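PDB 5D2H: 4-oxalocrotonate decarboxylase NahK from Pseudomonas putida, which catalyses the decarboxylation of (3E)-2-oxohex-3-enedioate to 2-oxopent-4-enoate and carbon dioxide in the breakdown of aromatic hydrocarbons. Local coordinates for residues T87-M92 and A222-P227. The protein carries 1 engineered substitution. Sequence-based numbering, arbitrary orientation.
With AKG (2-oxoglutaric acid), chain C.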
ATOM      1  N   THR A  87      -0.124   8.959   1.988  1.00 19.57           N
ATOM      2  CA  THR A  87       0.264   9.194   3.375  1.00 21.18           C
ATOM      3  C   THR A  87       1.134  10.430   3.430  1.00 21.00           C
ATOM      4  O   THR A  87       2.100  10.489   4.178  1.00 17.16           O
ATOM      5  CB  THR A  87       1.076   8.022   3.942  1.00 16.80           C
ATOM      6  OG1 THR A  87       2.156   7.719   3.047  1.00 17.13           O
ATOM      7  CG2 THR A  87       0.194   6.789   4.121  1.00 16.39           C
ATOM      8  N   SER A  88       0.789  11.411   2.608  1.00 27.07           N
ATOM      9  CA  SER A  88       1.511  12.668   2.567  1.00 27.83           C
ATOM     10  C   SER A  88       0.499  13.795   2.623  1.00 27.06           C
ATOM     11  O   SER A  88      -0.424  13.847   1.803  1.00 22.70           O
ATOM     12  CB  SER A  88       2.317  12.770   1.276  1.00 27.61           C
ATOM     13  OG  SER A  88       2.630  14.117   0.989  1.00 23.78           O
ATOM     14  N   TRP A  89       0.656  14.691   3.591  1.00 23.51           N
ATOM     15  CA  TRP A  89      -0.266  15.810   3.706  1.00 24.13           C
ATOM     16  C   TRP A  89      -0.245  16.627   2.430  1.00 20.25           C
ATOM     17  O   TRP A  89      -1.290  17.046   1.941  1.00 20.79           O
ATOM     18  CB  TRP A  89       0.043  16.670   4.934  1.00 19.26           C
ATOM     19  CG  TRP A  89      -0.187  15.923   6.210  1.00 21.54           C
ATOM     20  CD1 TRP A  89       0.741  15.628   7.169  1.00 21.27           C
ATOM     21  CD2 TRP A  89      -1.425  15.341   6.654  1.00 21.69           C
ATOM     22  NE1 TRP A  89       0.148  14.915   8.192  1.00 16.68           N
ATOM     23  CE2 TRP A  89      -1.175  14.723   7.894  1.00 16.79           C
ATOM     24  CE3 TRP A  89      -2.720  15.295   6.129  1.00 18.92           C
ATOM     25  CZ2 TRP A  89      -2.174  14.067   8.613  1.00 17.21           C
ATOM     26  CZ3 TRP A  89      -3.701  14.645   6.841  1.00 22.06           C
ATOM     27  CH2 TRP A  89      -3.425  14.036   8.070  1.00 16.81           C
ATOM     28  N   ALA A  90       0.949  16.817   1.875  1.00 21.53           N
ATOM     29  CA  ALA A  90       1.089  17.566   0.637  1.00 22.83           C
ATOM     30  C   ALA A  90       0.330  16.888  -0.486  1.00 26.88           C
ATOM     31  O   ALA A  90      -0.370  17.550  -1.255  1.00 24.44           O
ATOM     32  CB  ALA A  90       2.545  17.730   0.270  1.00 25.62           C
ATOM     33  N   LYS A  91       0.461  15.566  -0.580  1.00 28.96           N
ATOM     34  CA  LYS A  91      -0.162  14.830  -1.676  1.00 23.11           C
ATOM     35  C   LYS A  91      -1.674  14.785  -1.503  1.00 29.41           C
ATOM     36  O   LYS A  91      -2.418  14.885  -2.481  1.00 28.85           O
ATOM     37  CB  LYS A  91       0.429  13.421  -1.818  1.00 26.30           C
ATOM     38  CG  LYS A  91       0.300  12.844  -3.230  1.00 36.10           C
ATOM     39  CD  LYS A  91       0.654  11.355  -3.279  1.00 33.65           C
ATOM     40  CE  LYS A  91       0.651  10.817  -4.723  1.00 42.10           C
ATOM     41  NZ  LYS A  91       1.965  11.010  -5.429  1.00 41.51           N
ATOM     42  N   MET A  92      -2.130  14.659  -0.257  1.00 25.06           N
ATOM     43  CA  MET A  92      -3.561  14.696   0.035  1.00 26.08           C
ATOM     44  C   MET A  92      -4.168  16.004  -0.439  1.00 28.48           C
ATOM     45  O   MET A  92      -5.199  16.014  -1.109  1.00 30.24           O
ATOM     46  CB  MET A  92      -3.835  14.526   1.533  1.00 24.03           C
ATOM     47  CG  MET A  92      -3.896  13.083   1.990  1.00 19.90           C
ATOM     48  SD  MET A  92      -4.237  12.922   3.752  1.00 25.72           S
ATOM     49  CE  MET A  92      -2.612  12.377   4.294  1.00 21.85           C
ATOM     50  N   ALA A 222       8.363  11.199   6.569  1.00 24.02           N
ATOM     51  CA  ALA A 222       7.718  11.510   5.300  1.00 18.15           C
ATOM     52  C   ALA A 222       6.299  10.950   5.280  1.00 16.79           C
ATOM     53  O   ALA A 222       5.459  11.374   4.497  1.00 20.69           O
ATOM     54  CB  ALA A 222       8.530  10.959   4.135  1.00 25.60           C
ATOM     55  N   VAL A 223       6.045   9.981   6.144  1.00 17.48           N
ATOM     56  CA  VAL A 223       4.715   9.385   6.256  1.00 16.81           C
ATOM     57  C   VAL A 223       3.898  10.155   7.302  1.00 18.57           C
ATOM     58  O   VAL A 223       3.927   9.830   8.492  1.00 16.41           O
ATOM     59  CB  VAL A 223       4.812   7.883   6.628  1.00 14.76           C
ATOM     60  CG1 VAL A 223       3.428   7.254   6.798  1.00 14.65           C
ATOM     61  CG2 VAL A 223       5.639   7.115   5.574  1.00 19.07           C
ATOM     62  N   LEU A 224       3.210  11.201   6.844  1.00 17.03           N
ATOM     63  CA  LEU A 224       2.265  11.966   7.665  1.00 17.00           C
ATOM     64  C   LEU A 224       2.937  12.801   8.749  1.00 20.18           C
ATOM     65  O   LEU A 224       2.264  13.528   9.481  1.00 23.41           O
ATOM     66  CB  LEU A 224       1.231  11.038   8.313  1.00 16.81           C
ATOM     67  CG  LEU A 224       0.320  10.255   7.372  1.00 17.91           C
ATOM     68  CD1 LEU A 224      -0.510   9.246   8.159  1.00 14.20           C
ATOM     69  CD2 LEU A 224      -0.580  11.210   6.594  1.00 20.97           C
ATOM     70  N   GLY A 225       4.258  12.692   8.852  1.00 17.96           N
ATOM     71  CA  GLY A 225       4.977  13.286   9.962  1.00 19.09           C
ATOM     72  C   GLY A 225       5.298  12.229  11.003  1.00 16.46           C
ATOM     73  O   GLY A 225       6.117  12.442  11.893  1.00 18.91           O
ATOM     74  N   HIS A 226       4.644  11.079  10.902  1.00 15.78           N
ATOM     75  CA  HIS A 226       4.934   9.966  11.801  1.00 17.03           C
ATOM     76  C   HIS A 226       4.269   8.712  11.281  1.00 14.61           C
ATOM     77  O   HIS A 226       3.031   8.604  11.310  1.00 18.06           O
ATOM     78  CB  HIS A 226       4.420  10.275  13.221  1.00 17.02           C
ATOM     79  CG  HIS A 226       4.975   9.366  14.275  1.00 17.76           C
ATOM     80  ND1 HIS A 226       5.109   8.006  14.094  1.00 14.30           N
ATOM     81  CD2 HIS A 226       5.435   9.627  15.524  1.00 20.10           C
ATOM     82  CE1 HIS A 226       5.628   7.468  15.185  1.00 22.74           C
ATOM     83  NE2 HIS A 226       5.834   8.430  16.068  1.00 17.29           N
ATOM     84  N   PRO A 227       5.078   7.748  10.818  1.00 19.10           N
ATOM     85  CA  PRO A 227       4.535   6.551  10.160  1.00 19.30           C
ATOM     86  C   PRO A 227       3.463   5.846  10.997  1.00 20.26           C
ATOM     87  O   PRO A 227       2.522   5.311  10.435  1.00 21.18           O
ATOM     88  CB  PRO A 227       5.766   5.660   9.984  1.00 17.03           C
ATOM     89  CG  PRO A 227       6.920   6.623   9.970  1.00 21.41           C
ATOM     90  CD  PRO A 227       6.545   7.692  10.941  1.00 18.27           C
TER
HETATM   91  C1  AKG C 302       0.702   3.795  -2.478  1.00 29.88           C
HETATM   92  O1  AKG C 302       1.248   4.815  -2.011  1.00 35.77           O
HETATM   93  O2  AKG C 302       0.923   2.657  -1.986  1.00 20.97           O
HETATM   94  C2  AKG C 302      -0.183   3.907  -3.651  1.00 29.42           C
HETATM   95  O5  AKG C 302      -0.132   3.022  -4.488  1.00 36.97           O
HETATM   96  C3  AKG C 302      -1.163   5.034  -3.929  1.00 29.50           C
HETATM   97  C4  AKG C 302      -1.041   6.254  -3.026  1.00 25.70           C
HETATM   98  C5  AKG C 302       0.103   7.175  -3.391  1.00 37.88           C
HETATM   99  O3  AKG C 302       0.615   7.808  -2.442  1.00 28.13           O
HETATM  100  O4  AKG C 302       0.497   7.293  -4.584  1.00 35.69           O
HETATM  101  O   HOH W   1       4.397   9.258   2.674  1.00 18.78           O
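Leu224 is gripped by Trp89 at two levels, backbone and side chain. Trp89 NE1 donates to Leu224 O at 2.8 Å, but the bond is bent: the angle at the hydrogen is 137°, and the donor stands above the carbonyl plane. Over one face of the same indole, Leu224 CD2 makes a CH-pi contact, 4.0 Å from the centroid of the six-membered ring and 21° off its normal. Met92 CE lies against that face too, 3.3 Å from Leu224 CD2, a tight fit for two methyl groups. With CG beside the backbone N (chi1 -62°), the Leu224 side chain crosses that of Trp89 at about a right angle, bringing CD2 over the ring. Further along, Thr87 CB packs on Val223 CG1 at 3.8 Å, while a water bridges Thr87 OG1 and Ala222 O. Thr87 O receives a weak bond from Leu224 N (3.0 Å). The 223-226 segment is a type I' turn ahead of helix 227-239, and Ser88 is the N-cap of helix 89-95, its OG accepting from Lys91 N. One bent indole-to-carbonyl bond, one weak backbone bond and the packing of Leu224 CD2 on Trp89 and Met92 thus hold the turn against the helix start, next to Leu86, whose N binds the 2-oxoglutarate; the contact itself is structural.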